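Local coordinates for cellulose biosynthesis protein BcsG (Salmonella typhimurium LT2, PDB 5OLT) that is required for cellulose biosynthesis, here as its zinc-binding extramembrane domain, which belongs to the alkaline phosphatase family, at residues 47-52 against 327-332; 104-109 against 158-163; 142-147 against 208-213; 194-199 against 249-254; 258-263 against 294-299. All coordinates share one frame; numbering follows the deposited sequence. Where two conformers were deposited one is given.

How the contacts relate
Contacts 2 to 5 are buried, and contact 1 alone lies at the surface. Contacts 3 and 5 share the seven-stranded mixed sheet, contact 3 a parallel pairing at its edge and contact 5 an antiparallel pairing further in; backbone hydrogen bonds hold both. In the other three, side chains do the joining, with no backbone bonds between the segments. Contact 4 joins two helices that pack on one face of that sheet; its Trp-198 probably hydrogen-bonds to Thr-212 of contact 3, while Phe-249 and Leu-252 lie against Phe-299 of contact 5. Contact 2, a helix pair on the other face, touches contact 3 through Leu-109 and Phe-213. From contact 1, Ala-328 reaches Met-260 of contact 5 and Leu-52 reaches Arg-209 of contact 3.

Contact 1. Residues 47-52 against 327-332; sequences TFPAQL and RAVDGK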
# COMPACT_ATOMS: atom_id res chain seq x y z
N THR A 47 -12.82 -4.49 -11.50
CA THR A 47 -14.22 -4.06 -11.76
C THR A 47 -15.05 -4.12 -10.49
O THR A 47 -15.19 -5.18 -9.89
CB THR A 47 -14.86 -4.87 -12.88
OG1 THR A 47 -14.09 -4.65 -14.07
CG2 THR A 47 -16.28 -4.41 -13.14
N PHE A 48 -15.50 -2.94 -10.06
CA PHE A 48 -16.49 -2.83 -8.98
C PHE A 48 -17.91 -3.10 -9.50
O PHE A 48 -18.20 -2.83 -10.67
CB PHE A 48 -16.39 -1.48 -8.29
CG PHE A 48 -15.23 -1.41 -7.34
CD1 PHE A 48 -13.92 -1.19 -7.82
CD2 PHE A 48 -15.43 -1.58 -5.97
CE1 PHE A 48 -12.86 -1.16 -6.94
CE2 PHE A 48 -14.36 -1.58 -5.08
CZ PHE A 48 -13.07 -1.34 -5.56
N PRO A 49 -18.78 -3.65 -8.64
CA PRO A 49 -20.19 -3.81 -9.08
C PRO A 49 -20.86 -2.46 -9.31
O PRO A 49 -20.45 -1.44 -8.71
CB PRO A 49 -20.85 -4.49 -7.88
CG PRO A 49 -19.97 -4.16 -6.71
CD PRO A 49 -18.57 -4.15 -7.27
N ALA A 50 -21.90 -2.47 -10.15
CA ALA A 50 -22.69 -1.29 -10.45
C ALA A 50 -23.38 -0.72 -9.20
O ALA A 50 -23.43 0.50 -9.00
CB ALA A 50 -23.72 -1.63 -11.53
N GLN A 51 -23.88 -1.59 -8.34
CA GLN A 51 -24.44 -1.18 -7.04
C GLN A 51 -24.29 -2.38 -6.12
O GLN A 51 -24.04 -3.50 -6.59
CB GLN A 51 -25.93 -0.71 -7.13
CG GLN A 51 -26.94 -1.79 -7.48
CD GLN A 51 -26.71 -2.42 -8.85
OE1 GLN A 51 -26.65 -1.72 -9.87
NE2 GLN A 51 -26.56 -3.73 -8.88
N LEU A 52 -24.43 -2.15 -4.82
CA LEU A 52 -24.40 -3.25 -3.87
C LEU A 52 -25.73 -3.98 -3.87
O LEU A 52 -26.76 -3.32 -4.03
CB LEU A 52 -24.09 -2.72 -2.47
CG LEU A 52 -22.70 -2.11 -2.29
CD1 LEU A 52 -22.52 -1.60 -0.86
CD2 LEU A 52 -21.61 -3.10 -2.67
N ARG A 327 -13.40 -7.98 -3.50
CA ARG A 327 -13.85 -9.30 -2.99
C ARG A 327 -14.61 -9.15 -1.68
O ARG A 327 -15.53 -9.94 -1.40
CB ARG A 327 -12.66 -10.27 -2.84
CG ARG A 327 -12.08 -10.60 -4.21
CD ARG A 327 -10.94 -11.57 -4.12
NE ARG A 327 -10.39 -11.86 -5.45
CZ ARG A 327 -9.47 -12.80 -5.68
NH1 ARG A 327 -9.03 -13.57 -4.68
NH2 ARG A 327 -8.98 -12.97 -6.90
N ALA A 328 -14.31 -8.10 -0.93
CA ALA A 328 -14.99 -7.84 0.35
C ALA A 328 -16.14 -6.87 0.27
O ALA A 328 -16.84 -6.72 1.26
CB ALA A 328 -13.98 -7.31 1.33
N VAL A 329 -16.31 -6.18 -0.88
CA VAL A 329 -17.11 -4.93 -0.86
C VAL A 329 -18.60 -5.10 -0.52
O VAL A 329 -19.19 -4.19 0.06
CB VAL A 329 -16.92 -4.09 -2.18
CG1 VAL A 329 -17.73 -4.68 -3.33
CG2 VAL A 329 -17.28 -2.63 -1.95
N ASP A 330 -19.15 -6.28 -0.83
CA ASP A 330 -20.54 -6.55 -0.43
C ASP A 330 -20.69 -6.90 1.04
O ASP A 330 -21.79 -7.09 1.52
CB ASP A 330 -21.22 -7.58 -1.35
CG ASP A 330 -20.61 -8.98 -1.28
OD1 ASP A 330 -19.84 -9.29 -0.34
OD2 ASP A 330 -20.94 -9.79 -2.17
N GLY A 331 -19.57 -7.01 1.74
CA GLY A 331 -19.55 -7.28 3.19
C GLY A 331 -19.92 -8.71 3.56
O GLY A 331 -19.94 -9.03 4.76
N LYS A 332 -20.21 -9.56 2.58
CA LYS A 332 -20.78 -10.88 2.91
C LYS A 332 -19.76 -11.81 3.55
O LYS A 332 -20.14 -12.68 4.31
CB LYS A 332 -21.45 -11.49 1.68
CG LYS A 332 -22.70 -10.71 1.29
CD LYS A 332 -23.36 -11.33 0.06
CE LYS A 332 -24.59 -10.54 -0.30
NZ LYS A 332 -25.28 -11.22 -1.43
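Val-329 is the residue on which Phe-48, Pro-49 and Leu-52 converge, and it has the largest buried area of the pairing. Its CG1 sits in the crowded position between backbone N and carbonyl carbon (chi1 77°) and meets Pro-49 tip to tip, with CD of Pro-49 4.1 Å from CG1 of Val-329. Leu-52 contributes through a single methyl: its CD2 lies 3.8 Å from Val-329 O and 4.2 Å from Val-329 CG1. The other valine branch, CG2, comes to the edge of the Phe-48 ring, near its plane, at 4.4 Å from CE2. Contacts of this length make a light seam, its side-chain pairs all apolar. Beyond the valine, Asp-330 turns its carboxylate away and accepts the backbone N of Lys-332 on OD1 at 3.0 Å, from above the carboxylate plane. A type I beta turn, Ala-328 to Gly-331, overlapped by an Asx turn at Asp-330, follows helix 318-328, and the loop between helix 27-42 and strand 60-66 packs across that turn.

Contact 2. Residues 104-109 against 158-163; sequences PAAIRL and KEVREN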
# COMPACT_ATOMS: atom_id res chain seq x y z
N PRO A 104 4.17 10.47 -4.62
CA PRO A 104 3.81 9.50 -5.65
C PRO A 104 3.30 8.19 -5.04
O PRO A 104 2.43 7.56 -5.64
CB PRO A 104 5.11 9.27 -6.39
CG PRO A 104 6.03 10.34 -5.99
CD PRO A 104 5.52 11.04 -4.79
N ALA A 105 3.82 7.77 -3.88
CA ALA A 105 3.31 6.55 -3.26
C ALA A 105 1.86 6.66 -2.90
O ALA A 105 1.09 5.71 -3.13
CB ALA A 105 4.11 6.22 -2.01
N ALA A 106 1.49 7.79 -2.31
CA ALA A 106 0.09 7.98 -1.91
C ALA A 106 -0.82 8.05 -3.13
O ALA A 106 -1.90 7.44 -3.14
CB ALA A 106 -0.04 9.24 -1.09
N ILE A 107 -0.38 8.73 -4.20
CA ILE A 107 -1.19 8.78 -5.41
C ILE A 107 -1.35 7.38 -6.01
O ILE A 107 -2.45 7.01 -6.43
CB ILE A 107 -0.55 9.73 -6.45
CG1 ILE A 107 -0.44 11.16 -5.89
CG2 ILE A 107 -1.43 9.79 -7.71
CD1 ILE A 107 0.50 12.02 -6.72
N ARG A 108 -0.27 6.58 -6.04
CA ARG A 108 -0.36 5.23 -6.58
C ARG A 108 -1.38 4.40 -5.78
O ARG A 108 -2.17 3.67 -6.36
CB ARG A 108 1.01 4.57 -6.59
CG ARG A 108 1.94 5.16 -7.65
CD ARG A 108 3.30 4.47 -7.68
NE ARG A 108 4.14 5.03 -8.77
CZ ARG A 108 3.96 4.77 -10.07
NH1 ARG A 108 3.05 3.89 -10.49
NH2 ARG A 108 4.72 5.42 -10.97
N LEU A 109 -1.34 4.50 -4.46
CA LEU A 109 -2.29 3.77 -3.64
C LEU A 109 -3.73 4.25 -3.86
O LEU A 109 -4.65 3.43 -3.97
CB LEU A 109 -1.90 3.95 -2.16
CG LEU A 109 -2.83 3.34 -1.09
CD1 LEU A 109 -3.15 1.87 -1.31
CD2 LEU A 109 -2.15 3.50 0.25
N LYS A 158 -1.75 18.53 -0.46
CA LYS A 158 -2.20 19.02 -1.79
C LYS A 158 -2.12 17.91 -2.86
O LYS A 158 -3.04 17.79 -3.66
CB LYS A 158 -1.41 20.26 -2.19
CG LYS A 158 -1.81 21.50 -1.41
CD LYS A 158 -0.97 22.71 -1.81
CE LYS A 158 -1.38 23.95 -1.04
NZ LYS A 158 -0.39 25.05 -1.23
N GLU A 159 -1.04 17.10 -2.86
CA GLU A 159 -0.93 16.00 -3.81
C GLU A 159 -2.03 14.95 -3.60
O GLU A 159 -2.65 14.48 -4.58
CB GLU A 159 0.47 15.34 -3.77
CG GLU A 159 1.61 16.27 -4.17
CD GLU A 159 2.78 15.56 -4.83
OE1 GLU A 159 2.77 14.33 -4.92
OE2 GLU A 159 3.72 16.24 -5.28
N VAL A 160 -2.31 14.62 -2.34
CA VAL A 160 -3.39 13.67 -2.02
C VAL A 160 -4.74 14.17 -2.55
O VAL A 160 -5.53 13.36 -3.09
CB VAL A 160 -3.43 13.42 -0.48
CG1 VAL A 160 -4.74 12.77 -0.03
CG2 VAL A 160 -2.24 12.58 -0.06
N ARG A 161 -5.02 15.48 -2.39
CA ARG A 161 -6.27 16.07 -2.90
C ARG A 161 -6.29 16.15 -4.43
O ARG A 161 -7.26 15.67 -5.06
CB ARG A 161 -6.48 17.47 -2.30
CG ARG A 161 -6.66 17.44 -0.79
CD ARG A 161 -7.49 18.63 -0.34
NE ARG A 161 -8.01 18.36 1.00
CZ ARG A 161 -7.71 19.05 2.09
NH1 ARG A 161 -6.89 20.09 2.04
NH2 ARG A 161 -8.25 18.67 3.25
N GLU A 162 -5.23 16.70 -5.02
CA GLU A 162 -5.24 17.06 -6.45
C GLU A 162 -5.00 15.90 -7.38
O GLU A 162 -5.65 15.76 -8.42
CB GLU A 162 -4.21 18.16 -6.74
CG GLU A 162 -4.56 19.50 -6.09
CD GLU A 162 -3.58 20.62 -6.43
OE1 GLU A 162 -2.52 20.37 -7.06
OE2 GLU A 162 -3.87 21.77 -6.05
N ASN A 163 -4.02 15.06 -7.06
CA ASN A 163 -3.71 13.91 -7.90
C ASN A 163 -4.28 12.61 -7.35
O ASN A 163 -4.58 11.69 -8.12
CB ASN A 163 -2.19 13.80 -8.01
CG ASN A 163 -1.59 15.05 -8.58
OD1 ASN A 163 -0.82 15.77 -7.92
ND2 ASN A 163 -1.97 15.35 -9.77
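Ile-107 presses its CD1 methyl against Asn-163, 3.5 Å from CB, and this is the tight part of the contact. With CG1 anti to the carbonyl carbon (chi1 -60°), the longer branch runs toward the last turn of helix 156-162, and CG1 itself lies 3.8 Å from Asn-163 CB. The shorter branch, CG2, touches the backbone instead, 3.7 Å from Asn-163 O, an oxygen that also accepts a hydrogen bond from Arg-111. Glu-159 crosses the isoleucine at about a right angle, and in the conformer described its OE1 comes to 3.7 Å from CD1 of Ile-107; that oxygen is hydrogen-bonded to Tyr-123 OH, which gives the carboxylate a polar partner beside the methyl. The two helices run nearly parallel, 26° apart and 9.2 Å between axes, on one face of the central sheet of this alkaline phosphatase-like domain. Helix 102-110 begins at the zinc ligand Ser-102, and the Pro-104 side chain lies about 8 Å from the zinc ion. Packing is looser one residue along on each helix, where Ala-106 CB and Val-160 CG2 meet at 4.1 Å as a lone methyl pair. Away from this interface, Lys-158 and Glu-162 extend into solvent.

Contact 3. Residues 142-147 against 208-213; sequences TQHLMM and SRSATF
Thr-142 N donates to Arg-209 O at 3.0 Å, and Thr-142 O receives Ala-211 N at 2.7 Å. His-144 and Met-146 continue the pattern through Ala-211 and Phe-213, giving five backbone bonds in all. On the face carrying His-144 and Thr-212, OG1 of the threonine is anti to the carbonyl carbon (chi1 -61°), which places it 3.4 Å from His-144 CB and, in the conformer described, at the imidazole edge, near its plane. On the other face, Leu-145 and Phe-213 lie side by side, and CD1 of the leucine meets the ring edge at CD2, 3.6 Å away. This is parallel pairing of strand 142-147, outermost in the mixed sheet, with strand 210-216, which hydrogen-bonds on its other side to strand 60-66. Further out, Trp-198 NE1 engages Thr-212 OG1 and Asp-60 engages Ser-210 OG, satisfying two buried hydroxyls. At the exposed end, one water links Thr-142 OG1, 2.9 Å away in the conformer described, to Ser-208 OG, and a second donates to Arg-209 O.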
# COMPACT_ATOMS: atom_id res chain seq x y z
N THR A 142 -18.82 6.28 3.04
CA THR A 142 -18.41 7.62 3.45
C THR A 142 -16.88 7.67 3.38
O THR A 142 -16.22 6.75 3.86
CB THR A 142 -18.92 7.85 4.88
OG1 THR A 142 -20.35 7.81 4.86
CG2 THR A 142 -18.50 9.21 5.43
N GLN A 143 -16.32 8.73 2.83
CA GLN A 143 -14.88 8.88 2.67
C GLN A 143 -14.30 9.73 3.78
O GLN A 143 -14.86 10.76 4.16
CB GLN A 143 -14.63 9.53 1.30
CG GLN A 143 -13.18 9.67 0.88
CD GLN A 143 -13.11 10.33 -0.49
OE1 GLN A 143 -12.90 11.56 -0.61
NE2 GLN A 143 -13.36 9.55 -1.52
N HIS A 144 -13.18 9.28 4.35
CA HIS A 144 -12.49 10.03 5.40
C HIS A 144 -11.02 10.09 5.08
O HIS A 144 -10.44 9.12 4.56
CB HIS A 144 -12.67 9.41 6.80
CG HIS A 144 -14.09 9.35 7.29
ND1 HIS A 144 -14.78 10.48 7.67
CD2 HIS A 144 -14.90 8.30 7.56
CE1 HIS A 144 -15.98 10.13 8.10
NE2 HIS A 144 -16.09 8.82 8.03
N LEU A 145 -10.42 11.21 5.43
CA LEU A 145 -8.98 11.41 5.33
C LEU A 145 -8.49 11.76 6.72
O LEU A 145 -8.99 12.67 7.34
CB LEU A 145 -8.72 12.56 4.37
CG LEU A 145 -7.28 13.02 4.24
CD1 LEU A 145 -6.40 11.89 3.69
CD2 LEU A 145 -7.23 14.26 3.34
N MET A 146 -7.46 11.03 7.14
CA MET A 146 -6.91 11.13 8.47
C MET A 146 -5.41 11.14 8.35
O MET A 146 -4.85 10.38 7.52
CB MET A 146 -7.37 9.88 9.23
CG MET A 146 -7.15 9.93 10.71
SD MET A 146 -8.28 8.75 11.49
CE MET A 146 -7.47 7.19 11.26
N MET A 147 -4.73 11.93 9.19
CA MET A 147 -3.26 11.88 9.21
C MET A 147 -2.78 12.06 10.63
O MET A 147 -3.51 12.63 11.48
CB MET A 147 -2.63 12.98 8.32
CG MET A 147 -3.01 12.86 6.86
SD MET A 147 -2.05 13.93 5.78
CE MET A 147 -2.87 13.57 4.21
N SER A 208 -23.03 2.08 9.49
CA SER A 208 -22.55 2.84 8.37
C SER A 208 -21.47 2.06 7.64
O SER A 208 -20.81 1.14 8.19
CB SER A 208 -22.03 4.20 8.82
OG SER A 208 -22.98 5.21 8.55
N ARG A 209 -21.31 2.41 6.39
CA ARG A 209 -20.12 1.98 5.69
C ARG A 209 -19.25 3.16 5.37
O ARG A 209 -19.71 4.23 5.01
CB ARG A 209 -20.37 1.05 4.49
CG ARG A 209 -21.26 1.58 3.45
CD ARG A 209 -21.50 0.62 2.30
NE ARG A 209 -22.06 -0.73 2.45
CZ ARG A 209 -23.35 -1.02 2.66
NH1 ARG A 209 -24.23 -0.05 2.88
NH2 ARG A 209 -23.76 -2.29 2.68
N SER A 210 -17.96 2.95 5.56
CA SER A 210 -17.01 4.05 5.41
C SER A 210 -15.68 3.52 4.94
O SER A 210 -15.37 2.36 5.11
CB SER A 210 -16.82 4.82 6.71
OG SER A 210 -16.09 4.07 7.67
N ALA A 211 -14.89 4.42 4.36
CA ALA A 211 -13.56 4.08 3.85
C ALA A 211 -12.67 5.24 4.22
O ALA A 211 -12.93 6.37 3.85
CB ALA A 211 -13.58 3.87 2.34
N THR A 212 -11.59 4.94 4.96
CA THR A 212 -10.69 5.93 5.49
C THR A 212 -9.29 5.70 4.97
O THR A 212 -8.77 4.58 5.02
CB THR A 212 -10.68 5.86 7.04
OG1 THR A 212 -11.99 6.13 7.50
CG2 THR A 212 -9.74 6.86 7.65
N PHE A 213 -8.67 6.79 4.50
CA PHE A 213 -7.25 6.84 4.16
C PHE A 213 -6.51 7.52 5.29
O PHE A 213 -6.79 8.69 5.62
CB PHE A 213 -7.06 7.61 2.85
CG PHE A 213 -5.64 7.66 2.39
CD1 PHE A 213 -5.03 6.50 1.91
CD2 PHE A 213 -4.91 8.84 2.44
CE1 PHE A 213 -3.71 6.53 1.46
CE2 PHE A 213 -3.55 8.89 2.01
CZ PHE A 213 -2.97 7.71 1.54
O HOH W 1 -22.48 5.20 4.62
O HOH W 2 -20.46 6.83 7.60

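Contact 4. Residues 194-199 against 249-254; sequences VLNRWL and FTELEK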
# COMPACT_ATOMS: atom_id res chain seq x y z
N VAL A 194 -4.97 8.94 17.43
CA VAL A 194 -5.65 9.19 16.16
C VAL A 194 -6.63 8.03 15.86
O VAL A 194 -7.77 8.27 15.46
CB VAL A 194 -4.62 9.31 15.00
CG1 VAL A 194 -5.33 9.40 13.66
CG2 VAL A 194 -3.75 10.55 15.17
N LEU A 195 -6.19 6.79 16.07
CA LEU A 195 -7.01 5.62 15.73
C LEU A 195 -8.19 5.52 16.70
O LEU A 195 -9.27 5.15 16.27
CB LEU A 195 -6.16 4.34 15.77
CG LEU A 195 -5.23 4.22 14.56
CD1 LEU A 195 -4.11 3.23 14.89
CD2 LEU A 195 -6.02 3.77 13.32
N ASN A 196 -7.97 5.81 17.97
CA ASN A 196 -9.09 5.75 18.93
C ASN A 196 -10.14 6.82 18.64
O ASN A 196 -11.35 6.56 18.81
CB ASN A 196 -8.57 5.85 20.35
CG ASN A 196 -8.11 4.51 20.87
OD1 ASN A 196 -8.60 3.45 20.47
ND2 ASN A 196 -7.17 4.55 21.81
N ARG A 197 -9.71 7.99 18.19
CA ARG A 197 -10.64 9.04 17.78
C ARG A 197 -11.45 8.58 16.58
O ARG A 197 -12.66 8.76 16.50
CB ARG A 197 -9.87 10.35 17.50
CG ARG A 197 -10.78 11.43 16.90
CD ARG A 197 -10.09 12.77 16.83
NE ARG A 197 -9.84 13.31 18.18
CZ ARG A 197 -9.32 14.51 18.43
NH1 ARG A 197 -9.00 15.34 17.44
NH2 ARG A 197 -9.15 14.89 19.70
N TRP A 198 -10.79 7.93 15.61
CA TRP A 198 -11.48 7.37 14.47
C TRP A 198 -12.53 6.33 14.91
O TRP A 198 -13.68 6.34 14.43
CB TRP A 198 -10.44 6.72 13.54
CG TRP A 198 -11.01 5.97 12.39
CD1 TRP A 198 -11.40 6.49 11.20
CD2 TRP A 198 -11.31 4.57 12.34
NE1 TRP A 198 -11.92 5.51 10.40
CE2 TRP A 198 -11.88 4.31 11.07
CE3 TRP A 198 -11.14 3.51 13.24
CZ2 TRP A 198 -12.27 3.04 10.67
CZ3 TRP A 198 -11.55 2.24 12.85
CH2 TRP A 198 -12.12 2.02 11.58
N LEU A 199 -12.15 5.46 15.85
CA LEU A 199 -13.03 4.37 16.31
C LEU A 199 -14.27 4.90 17.03
O LEU A 199 -15.36 4.38 16.85
CB LEU A 199 -12.26 3.40 17.21
CG LEU A 199 -13.06 2.15 17.64
CD1 LEU A 199 -13.62 1.36 16.46
CD2 LEU A 199 -12.16 1.28 18.52
N PHE A 249 -5.48 -2.96 17.22
CA PHE A 249 -6.13 -4.17 16.71
C PHE A 249 -6.91 -4.82 17.85
O PHE A 249 -8.04 -5.29 17.64
CB PHE A 249 -5.09 -5.13 16.14
CG PHE A 249 -4.54 -4.73 14.79
CD1 PHE A 249 -4.85 -3.50 14.18
CD2 PHE A 249 -3.71 -5.62 14.11
CE1 PHE A 249 -4.31 -3.16 12.91
CE2 PHE A 249 -3.19 -5.30 12.86
CZ PHE A 249 -3.48 -4.07 12.27
N THR A 250 -6.33 -4.86 19.04
CA THR A 250 -7.06 -5.41 20.23
C THR A 250 -8.34 -4.63 20.54
O THR A 250 -9.41 -5.24 20.81
CB THR A 250 -6.11 -5.52 21.44
OG1 THR A 250 -5.02 -6.37 21.07
CG2 THR A 250 -6.81 -6.10 22.63
N GLU A 251 -8.26 -3.30 20.51
CA GLU A 251 -9.44 -2.44 20.67
C GLU A 251 -10.49 -2.74 19.60
O GLU A 251 -11.70 -2.79 19.91
CB GLU A 251 -9.10 -0.94 20.66
CG GLU A 251 -8.38 -0.45 21.89
CD GLU A 251 -9.10 -0.87 23.17
OE1 GLU A 251 -10.24 -0.37 23.40
OE2 GLU A 251 -8.55 -1.71 23.93
N LEU A 252 -10.03 -2.97 18.37
CA LEU A 252 -10.97 -3.24 17.27
C LEU A 252 -11.67 -4.56 17.48
O LEU A 252 -12.89 -4.64 17.27
CB LEU A 252 -10.29 -3.27 15.91
CG LEU A 252 -10.11 -1.98 15.15
CD1 LEU A 252 -9.62 -2.38 13.78
CD2 LEU A 252 -11.38 -1.17 15.03
N GLU A 253 -10.91 -5.59 17.89
CA GLU A 253 -11.50 -6.90 18.21
C GLU A 253 -12.58 -6.71 19.29
O GLU A 253 -13.70 -7.22 19.16
CB GLU A 253 -10.42 -7.88 18.70
CG GLU A 253 -9.59 -8.54 17.61
CD GLU A 253 -8.27 -9.17 18.07
OE1 GLU A 253 -7.93 -9.15 19.29
OE2 GLU A 253 -7.55 -9.69 17.19
N LYS A 254 -12.26 -5.96 20.34
CA LYS A 254 -13.22 -5.76 21.46
C LYS A 254 -14.50 -5.04 21.01
O LYS A 254 -15.58 -5.27 21.55
CB LYS A 254 -12.61 -4.96 22.60
CG LYS A 254 -11.56 -5.67 23.44
CD LYS A 254 -10.99 -4.64 24.42
CE LYS A 254 -9.94 -5.23 25.34
NZ LYS A 254 -9.26 -4.12 26.06
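Leu-252 reaches from helix 234-255 toward both Trp-198 and Leu-199 of helix 191-203. From CB, CG lies anti to the carbonyl carbon (chi1 -87°), and the chain then divides into two methyls with different neighbours. CD2 carries the contact between the helices: it stands 3.7 Å from CD1 of Leu-199, the two leucines crossing at a slant, and 4.1 Å from CZ3 of Trp-198. The indole receives that methyl at its edge, near the ring plane, and the two side chains cross at about a right angle. CD1 turns instead to the sheet, where it packs on the ring of Phe-299. Leu-199 adds its second methyl, CD2, at 4.3 Å from CB of Glu-251. Towards the surface the pairing thins: OD1 of Asn-196 comes only to 4.2 Å of CG of Glu-251, and the amide and carboxylate planes are 85° apart. Glu-251 makes a salt bridge within its own helix, with Lys-254 NZ 3.3 Å from OE2 on the syn side. Both helices lie on the same face of the central sheet and run nearly parallel, 15° apart, but their axes are 11.1 Å from each other. At that spacing they meet mainly through the ends of side chains, and chemistry follows depth: leucine methyls and an indole edge join them on the sheet side, while towards the surface Glu-251 pairs with Lys-254 rather than with the other helix.

Contact 5. Residues 258-263 against 294-299; sequences KVMVVV and AGVKFF
Val-259, Val-261 and Val-263 face Phe-299, Lys-297 and Gly-295 as antiparallel hydrogen-bonded pairs, each closed by two backbone bonds, among them Val-261 N to Lys-297 O at 2.8 Å and Val-259 N to Phe-299 O at 3.0 Å. Between these pairs Met-260 stands opposite Phe-298, side by side with it. The methionine is extended throughout, CG anti to the backbone N (chi1 179°), and runs beside the ring: CG lies 3.6 Å from Phe-298 CE1, and SD is 4.8 Å from the ring centroid, an oblique Met-aromatic contact. Its CE methyl ends 4.0 Å from CG1 of Val-296. Strand 259-265 lies in the middle of the mixed sheet, hydrogen-bonded on its other side to strand 60-66, and it leads to the zinc ligands Glu-266 and His-267. The Met-260 face is covered by helix 318-328. On the opposite face Val-261 sends CG2 to 3.5 Å from CE1 of Phe-299, whose ring also stacks edge-to-face with Phe-249 of helix 234-255. Lys-297, on that same face, leads its chain away from the partner strand, and NZ hydrogen-bonds to His-87 O.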
# COMPACT_ATOMS: atom_id res chain seq x y z
N LYS A 258 -17.36 -4.61 12.23
CA LYS A 258 -16.85 -5.23 10.99
C LYS A 258 -15.92 -4.22 10.32
O LYS A 258 -16.34 -3.15 9.89
CB LYS A 258 -18.01 -5.59 10.07
CG LYS A 258 -18.90 -6.69 10.64
CD LYS A 258 -20.15 -6.89 9.81
CE LYS A 258 -21.02 -8.03 10.35
NZ LYS A 258 -21.57 -7.82 11.73
N VAL A 259 -14.63 -4.58 10.25
CA VAL A 259 -13.60 -3.69 9.73
C VAL A 259 -12.63 -4.48 8.89
O VAL A 259 -12.18 -5.55 9.27
CB VAL A 259 -12.85 -2.92 10.83
CG1 VAL A 259 -11.88 -1.88 10.22
CG2 VAL A 259 -13.78 -2.19 11.79
N MET A 260 -12.28 -3.91 7.74
CA MET A 260 -11.18 -4.41 6.92
C MET A 260 -10.04 -3.43 7.07
O MET A 260 -10.20 -2.28 6.69
CB MET A 260 -11.61 -4.52 5.46
CG MET A 260 -10.50 -5.02 4.53
SD MET A 260 -11.13 -5.13 2.86
CE MET A 260 -9.70 -5.74 1.98
N VAL A 261 -8.93 -3.87 7.63
CA VAL A 261 -7.73 -3.02 7.83
C VAL A 261 -6.67 -3.43 6.83
O VAL A 261 -6.35 -4.61 6.71
CB VAL A 261 -7.18 -3.10 9.26
CG1 VAL A 261 -5.91 -2.26 9.37
CG2 VAL A 261 -8.25 -2.61 10.24
N VAL A 262 -6.18 -2.47 6.05
CA VAL A 262 -5.10 -2.70 5.10
C VAL A 262 -3.92 -1.85 5.55
O VAL A 262 -4.08 -0.63 5.68
CB VAL A 262 -5.49 -2.30 3.67
CG1 VAL A 262 -4.29 -2.52 2.73
CG2 VAL A 262 -6.71 -3.09 3.24
N VAL A 263 -2.78 -2.48 5.81
CA VAL A 263 -1.57 -1.74 6.14
C VAL A 263 -0.70 -1.78 4.89
O VAL A 263 -0.37 -2.88 4.42
CB VAL A 263 -0.84 -2.41 7.32
CG1 VAL A 263 0.55 -1.76 7.52
CG2 VAL A 263 -1.69 -2.26 8.56
N ALA A 294 3.09 -5.23 3.36
CA ALA A 294 1.68 -4.92 3.28
C ALA A 294 0.88 -6.08 3.88
O ALA A 294 1.21 -7.26 3.67
CB ALA A 294 1.29 -4.70 1.83
N GLY A 295 -0.16 -5.74 4.63
CA GLY A 295 -0.97 -6.77 5.30
C GLY A 295 -2.42 -6.38 5.33
O GLY A 295 -2.79 -5.20 5.25
N VAL A 296 -3.27 -7.39 5.50
CA VAL A 296 -4.71 -7.18 5.59
C VAL A 296 -5.20 -7.97 6.79
O VAL A 296 -4.77 -9.10 7.00
CB VAL A 296 -5.43 -7.67 4.32
CG1 VAL A 296 -6.94 -7.40 4.39
CG2 VAL A 296 -4.85 -6.99 3.07
N LYS A 297 -6.08 -7.35 7.56
CA LYS A 297 -6.72 -8.05 8.69
C LYS A 297 -8.20 -7.71 8.67
O LYS A 297 -8.58 -6.56 8.50
CB LYS A 297 -6.13 -7.59 10.03
CG LYS A 297 -6.54 -8.43 11.24
CD LYS A 297 -5.69 -8.09 12.46
CE LYS A 297 -6.20 -8.82 13.71
NZ LYS A 297 -6.20 -10.30 13.60
N PHE A 298 -9.03 -8.73 8.85
CA PHE A 298 -10.48 -8.52 8.98
C PHE A 298 -10.92 -8.68 10.43
O PHE A 298 -10.45 -9.59 11.15
CB PHE A 298 -11.24 -9.53 8.12
CG PHE A 298 -10.97 -9.41 6.64
CD1 PHE A 298 -11.76 -8.56 5.84
CD2 PHE A 298 -9.95 -10.16 6.04
CE1 PHE A 298 -11.51 -8.46 4.47
CE2 PHE A 298 -9.70 -10.05 4.68
CZ PHE A 298 -10.50 -9.21 3.88
N PHE A 299 -11.77 -7.78 10.88
CA PHE A 299 -12.30 -7.78 12.24
C PHE A 299 -13.80 -7.94 12.16
O PHE A 299 -14.44 -7.47 11.19
CB PHE A 299 -12.00 -6.46 12.95
CG PHE A 299 -10.53 -6.23 13.16
CD1 PHE A 299 -9.73 -5.66 12.16
CD2 PHE A 299 -9.94 -6.59 14.36
CE1 PHE A 299 -8.38 -5.44 12.35
CE2 PHE A 299 -8.57 -6.39 14.54
CZ PHE A 299 -7.81 -5.80 13.55